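Local atomic coordinates of putative cytochrome P450 154A1 (Streptomyces coelicolor, PDB entry 1ODO), a protein that probably belongs to the cytochrome P450 family, holding a haem in a largely helical fold and, in this crystal, 4-phenyl-1H-imidazole beside it. Residues 247-252 / 393-398; 285-290 / 318-323. All blocks are in the same frame, centred on the assembly; numbering follows the deposited sequence. Where two conformers were deposited one is given.

From the N terminus, the chain runs through many helices before helix 247-260, whose opening turns enter contact 1. Further on, the loop 285-290, which follows helix 275-285, pairs with the short helix 319-322 after a hairpin-rich excursion of 27 residues; contact 2 closes this loop. Not until 393-398, before strand 402-404, does the chain return to helix 247-260 and complete contact 1, so the smaller loop sits wholly within the larger. The two also touch directly: Lys290 N lies 2.9 Å from Ile394 O, a probable hydrogen bond. Together they tie helix 247-260, the loops 285-290 and 393-398 and two neighbouring inner strands of the mixed sheet, 292-297 and 314-317, around the haem.

Contact 1 (247-252 / 393-398); sequences TVNVID and LISNGH. With HEM (protoporphyrin IX containing Fe), chain B.
Asn249 and Asp252, one helical turn apart, are the side chains of residues 247-252 that meet the 393-398 loop. Just ahead of them, Thr247 faces the haem instead, its OG1 lying 3.6 Å from the haem methyl CMC. Asn249 rests its CB 3.3 Å from Asn396 O. Its chi1 of -64° sets CG beside the backbone N, and from there the amide reaches the loop: OD1 approaches Gly397 CA at 3.5 Å and takes a hydrogen bond from Arg141, while ND2 donates to a water 2.8 Å away that also bonds Ser395 OG. Val250 turns from the loop and packs CG2 near haem CMC. Asp252, with CG anti to its backbone N (chi1 172°), grips His398 with both carboxylate oxygens. OD1 receives ND1 at 2.7 Å on its syn side, close to the imidazole plane, with carboxylate and ring only 23° from coplanar. OD2 receives His398 N at 2.8 Å, from above the carboxylate plane, and also forms a salt bridge with Arg141, which probably stabilises its negative charge. This His-carboxylate pair fastens a C-terminal loop to a helix that lies against the haem, as is characteristic of the long central helix in the cytochrome P450 fold.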
# COMPACT_ATOMS: atom_id res chain seq x y z
N THR A 247 -1.99 2.11 4.36
CA THR A 247 -2.97 3.16 4.64
C THR A 247 -2.34 4.26 5.51
O THR A 247 -2.67 5.44 5.36
CB THR A 247 -4.25 2.63 5.31
OG1 THR A 247 -4.88 1.66 4.46
CG2 THR A 247 -5.23 3.76 5.56
N VAL A 248 -1.45 3.86 6.40
CA VAL A 248 -0.78 4.81 7.29
C VAL A 248 -0.12 5.92 6.47
O VAL A 248 -0.15 7.09 6.85
CB VAL A 248 0.31 4.11 8.14
CG1 VAL A 248 1.26 3.34 7.24
CG2 VAL A 248 1.08 5.15 8.96
N ASN A 249 0.47 5.54 5.34
CA ASN A 249 1.14 6.51 4.47
C ASN A 249 0.21 7.46 3.74
O ASN A 249 0.58 8.59 3.44
CB ASN A 249 2.03 5.77 3.49
CG ASN A 249 3.15 5.04 4.19
OD1 ASN A 249 3.80 5.60 5.08
ND2 ASN A 249 3.39 3.79 3.81
N VAL A 250 -1.01 7.01 3.45
CA VAL A 250 -1.96 7.87 2.77
C VAL A 250 -2.40 8.93 3.76
O VAL A 250 -2.53 10.10 3.41
CB VAL A 250 -3.18 7.08 2.28
CG1 VAL A 250 -4.09 7.99 1.47
CG2 VAL A 250 -2.74 5.89 1.43
N ILE A 251 -2.63 8.53 5.01
CA ILE A 251 -3.05 9.49 6.03
C ILE A 251 -1.92 10.50 6.24
O ILE A 251 -2.15 11.70 6.33
CB ILE A 251 -3.37 8.77 7.36
CG1 ILE A 251 -4.58 7.85 7.17
CG2 ILE A 251 -3.62 9.80 8.47
CD1 ILE A 251 -4.98 7.05 8.40
N ASP A 252 -0.70 9.97 6.31
CA ASP A 252 0.51 10.76 6.49
C ASP A 252 0.62 11.83 5.40
O ASP A 252 0.66 13.03 5.68
CB ASP A 252 1.72 9.81 6.42
CG ASP A 252 3.08 10.52 6.41
OD1 ASP A 252 3.17 11.66 5.92
OD2 ASP A 252 4.06 9.92 6.88
N LEU A 393 11.90 1.54 -0.82
CA LEU A 393 11.78 1.78 -2.24
C LEU A 393 10.30 1.59 -2.60
O LEU A 393 9.82 2.05 -3.63
CB LEU A 393 12.64 0.77 -3.01
CG LEU A 393 12.51 0.67 -4.53
CD1 LEU A 393 12.89 1.99 -5.18
CD2 LEU A 393 13.42 -0.45 -5.03
N ILE A 394 9.57 0.91 -1.71
CA ILE A 394 8.15 0.65 -1.91
C ILE A 394 7.24 1.63 -1.17
O ILE A 394 6.45 2.34 -1.80
CB ILE A 394 7.80 -0.80 -1.48
CG1 ILE A 394 8.65 -1.80 -2.28
CG2 ILE A 394 6.32 -1.07 -1.69
CD1 ILE A 394 8.45 -3.24 -1.88
N SER A 395 7.36 1.69 0.15
CA SER A 395 6.54 2.60 0.95
C SER A 395 6.91 4.06 0.78
O SER A 395 8.09 4.41 0.74
CB SER A 395 6.62 2.23 2.43
OG SER A 395 6.05 0.96 2.67
N ASN A 396 5.90 4.92 0.68
CA ASN A 396 6.10 6.36 0.51
C ASN A 396 5.46 7.14 1.66
O ASN A 396 4.26 7.43 1.65
CB ASN A 396 5.51 6.80 -0.83
CG ASN A 396 5.61 8.30 -1.06
OD1 ASN A 396 6.54 8.96 -0.58
ND2 ASN A 396 4.68 8.85 -1.83
N GLY A 397 6.26 7.47 2.67
CA GLY A 397 5.76 8.21 3.81
C GLY A 397 6.89 8.89 4.56
O GLY A 397 8.05 8.75 4.18
N HIS A 398 6.55 9.64 5.60
CA HIS A 398 7.55 10.33 6.40
C HIS A 398 7.84 9.49 7.63
O HIS A 398 6.95 8.81 8.14
CB HIS A 398 7.04 11.71 6.84
CG HIS A 398 6.73 12.64 5.71
ND1 HIS A 398 5.48 12.70 5.12
CD2 HIS A 398 7.50 13.54 5.05
CE1 HIS A 398 5.50 13.60 4.15
NE2 HIS A 398 6.72 14.12 4.09
CHA HEM B . -3.28 -5.07 -3.79
CHB HEM B . -5.73 -5.32 0.35
CHC HEM B . -4.76 -0.66 1.20
CHD HEM B . -2.30 -0.44 -2.92
C1A HEM B . -4.04 -5.56 -2.76
C2A HEM B . -4.55 -6.92 -2.64
C3A HEM B . -5.23 -6.99 -1.48
C4A HEM B . -5.17 -5.68 -0.85
CMA HEM B . -5.95 -8.22 -0.89
CAA HEM B . -4.31 -8.04 -3.68
CBA HEM B . -5.34 -7.95 -4.82
CGA HEM B . -5.20 -9.00 -5.92
O1A HEM B . -4.00 -9.34 -6.21
O2A HEM B . -6.22 -9.44 -6.45
C1B HEM B . -5.68 -4.08 0.95
C2B HEM B . -6.28 -3.77 2.23
C3B HEM B . -6.01 -2.46 2.48
C4B HEM B . -5.25 -1.95 1.36
CMB HEM B . -7.07 -4.78 3.10
CAB HEM B . -6.42 -1.60 3.69
CBB HEM B . -7.93 -1.38 3.84
C1C HEM B . -4.01 -0.19 0.14
C2C HEM B . -3.50 1.18 0.02
C3C HEM B . -2.81 1.25 -1.13
C4C HEM B . -2.88 -0.07 -1.74
CMC HEM B . -3.77 2.29 1.09
CAC HEM B . -2.03 2.42 -1.79
CBC HEM B . -2.75 3.77 -1.86
C1D HEM B . -2.34 -1.67 -3.52
C2D HEM B . -1.69 -2.02 -4.77
C3D HEM B . -1.95 -3.32 -5.01
C4D HEM B . -2.78 -3.79 -3.92
CMD HEM B . -0.85 -1.04 -5.61
CAD HEM B . -1.44 -4.14 -6.21
CBD HEM B . -2.01 -3.83 -7.59
CGD HEM B . -1.29 -4.72 -8.58
O1D HEM B . -0.49 -4.21 -9.36
O2D HEM B . -1.53 -5.95 -8.49
NA HEM B . -4.44 -4.83 -1.67
NB HEM B . -5.04 -2.96 0.44
NC HEM B . -3.61 -0.93 -0.95
ND HEM B . -3.00 -2.77 -3.00
FE HEM B . -4.03 -2.87 -1.32
O HOH W 1 3.03 1.67 1.97

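Contact 2 (285-290 / 318-323); sequences HEPAVK and SYAAAN. With HEM (protoporphyrin IX containing Fe), chain B.
Lys290 O points at the start of helix 319-322, and the two backbones come closest where Lys290 CA lies 4.7 Å from Ala320 CA. Ala320 N makes a weak but nearly straight hydrogen bond to this oxygen, 3.4 Å long. A water donates to Lys290 O at 2.8 Å and accepts from Ala321 N, so the carbonyl serves the first turn both directly and through solvent. Ser318 CA adds a CA-H...O contact to the same atom. Among the side chains, Ala320 CB rests against both Pro287 CG, at 3.8 Å, and the CB and CG of Lys290. Pro287 and Asn323 meet tip to tip, CG against ND2 at 3.7 Å, while Asn323 OD1 accepts from Leu345 N. The lysine chain bends at chi3 (-71°), which sets CE; NZ bonds Ser392 O. Tyr319 sets its CB 4.0 Å from Val289 O; at the far end of the ring, OH donates to haem O1D at 2.5 Å, with that oxygen in the ring plane. The loop carbonyl thus meets Ala320 N weakly and Ala321 N through a water, whereas hydrogen bonding from the tyrosine hydroxyl would probably help stabilise the negative charge of the haem propionate.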
# COMPACT_ATOMS: atom_id res chain seq x y z
N HIS A 285 -0.77 12.15 -6.36
CA HIS A 285 0.46 12.89 -6.07
C HIS A 285 1.50 12.21 -5.18
O HIS A 285 2.71 12.32 -5.43
CB HIS A 285 0.06 14.26 -5.48
CG HIS A 285 1.15 15.28 -5.49
ND1 HIS A 285 1.80 15.68 -4.34
CD2 HIS A 285 1.70 15.99 -6.51
CE1 HIS A 285 2.71 16.60 -4.65
NE2 HIS A 285 2.66 16.80 -5.96
N GLU A 286 1.05 11.53 -4.13
CA GLU A 286 1.97 10.84 -3.23
C GLU A 286 1.38 9.50 -2.78
O GLU A 286 1.04 9.33 -1.61
CB GLU A 286 2.28 11.71 -2.01
CG GLU A 286 3.00 13.01 -2.34
CD GLU A 286 4.44 12.81 -2.80
OE1 GLU A 286 4.86 11.65 -3.03
OE2 GLU A 286 5.14 13.82 -2.94
N PRO A 287 1.24 8.55 -3.72
CA PRO A 287 0.69 7.23 -3.42
C PRO A 287 1.56 6.48 -2.41
O PRO A 287 2.77 6.66 -2.38
CB PRO A 287 0.65 6.55 -4.79
CG PRO A 287 1.79 7.19 -5.52
CD PRO A 287 1.65 8.65 -5.13
N ALA A 288 0.93 5.63 -1.60
CA ALA A 288 1.64 4.86 -0.58
C ALA A 288 2.58 3.77 -1.09
O ALA A 288 3.56 3.43 -0.42
CB ALA A 288 0.63 4.24 0.40
N VAL A 289 2.29 3.23 -2.27
CA VAL A 289 3.12 2.18 -2.87
C VAL A 289 3.70 2.73 -4.17
O VAL A 289 2.97 2.93 -5.15
CB VAL A 289 2.29 0.91 -3.15
CG1 VAL A 289 3.15 -0.13 -3.86
CG2 VAL A 289 1.76 0.36 -1.84
N LYS A 290 5.00 2.97 -4.19
CA LYS A 290 5.66 3.52 -5.38
C LYS A 290 5.95 2.55 -6.52
O LYS A 290 5.85 2.92 -7.69
CB LYS A 290 6.96 4.22 -4.97
CG LYS A 290 6.74 5.36 -3.98
CD LYS A 290 8.05 5.90 -3.44
CE LYS A 290 8.72 4.91 -2.50
NZ LYS A 290 10.01 5.44 -1.95
N SER A 318 5.63 0.89 -11.88
CA SER A 318 6.09 2.07 -11.13
C SER A 318 4.96 3.10 -11.10
O SER A 318 4.97 4.10 -11.83
CB SER A 318 7.35 2.64 -11.80
OG SER A 318 8.42 1.72 -11.68
N TYR A 319 3.99 2.84 -10.23
CA TYR A 319 2.81 3.67 -10.04
C TYR A 319 3.00 5.14 -9.69
O TYR A 319 2.32 6.00 -10.26
CB TYR A 319 1.92 3.01 -8.99
CG TYR A 319 1.38 1.67 -9.43
CD1 TYR A 319 1.27 0.62 -8.52
CD2 TYR A 319 0.95 1.46 -10.73
CE1 TYR A 319 0.74 -0.61 -8.91
CE2 TYR A 319 0.42 0.24 -11.13
CZ TYR A 319 0.31 -0.79 -10.21
OH TYR A 319 -0.22 -2.01 -10.59
N ALA A 320 3.88 5.43 -8.74
CA ALA A 320 4.12 6.81 -8.33
C ALA A 320 4.60 7.66 -9.50
O ALA A 320 4.09 8.76 -9.72
CB ALA A 320 5.15 6.85 -7.20
N ALA A 321 5.56 7.15 -10.26
CA ALA A 321 6.10 7.88 -11.41
C ALA A 321 5.04 8.01 -12.50
O ALA A 321 4.94 9.05 -13.16
CB ALA A 321 7.33 7.16 -11.96
N ALA A 322 4.25 6.96 -12.68
CA ALA A 322 3.20 6.95 -13.69
C ALA A 322 2.10 7.96 -13.37
O ALA A 322 1.55 8.60 -14.27
CB ALA A 322 2.60 5.55 -13.81
N ASN A 323 1.78 8.11 -12.09
CA ASN A 323 0.74 9.05 -11.68
C ASN A 323 1.11 10.49 -12.03
O ASN A 323 0.24 11.36 -12.06
CB ASN A 323 0.48 8.96 -10.17
CG ASN A 323 -0.33 7.74 -9.78
OD1 ASN A 323 -0.87 7.02 -10.63
ND2 ASN A 323 -0.44 7.51 -8.47
CHA HEM B . -3.28 -5.07 -3.79
CHB HEM B . -5.73 -5.32 0.35
CHC HEM B . -4.76 -0.66 1.20
CHD HEM B . -2.30 -0.44 -2.92
C1A HEM B . -4.04 -5.56 -2.76
C2A HEM B . -4.55 -6.92 -2.64
C3A HEM B . -5.23 -6.99 -1.48
C4A HEM B . -5.17 -5.68 -0.85
CMA HEM B . -5.95 -8.22 -0.89
CAA HEM B . -4.31 -8.04 -3.68
CBA HEM B . -5.34 -7.95 -4.82
CGA HEM B . -5.20 -9.00 -5.92
O1A HEM B . -4.00 -9.34 -6.21
O2A HEM B . -6.22 -9.44 -6.45
C1B HEM B . -5.68 -4.08 0.95
C2B HEM B . -6.28 -3.77 2.23
C3B HEM B . -6.01 -2.46 2.48
C4B HEM B . -5.25 -1.95 1.36
CMB HEM B . -7.07 -4.78 3.10
CAB HEM B . -6.42 -1.60 3.69
CBB HEM B . -7.93 -1.38 3.84
C1C HEM B . -4.01 -0.19 0.14
C2C HEM B . -3.50 1.18 0.02
C3C HEM B . -2.81 1.25 -1.13
C4C HEM B . -2.88 -0.07 -1.74
CMC HEM B . -3.77 2.29 1.09
CAC HEM B . -2.03 2.42 -1.79
CBC HEM B . -2.75 3.77 -1.86
C1D HEM B . -2.34 -1.67 -3.52
C2D HEM B . -1.69 -2.02 -4.77
C3D HEM B . -1.95 -3.32 -5.01
C4D HEM B . -2.78 -3.79 -3.92
CMD HEM B . -0.85 -1.04 -5.61
CAD HEM B . -1.44 -4.14 -6.21
CBD HEM B . -2.01 -3.83 -7.59
CGD HEM B . -1.29 -4.72 -8.58
O1D HEM B . -0.49 -4.21 -9.36
O2D HEM B . -1.53 -5.95 -8.49
NA HEM B . -4.44 -4.83 -1.67
NB HEM B . -5.04 -2.96 0.44
NC HEM B . -3.61 -0.93 -0.95
ND HEM B . -3.00 -2.77 -3.00
FE HEM B . -4.03 -2.87 -1.32
O HOH W 2 7.18 4.95 -9.16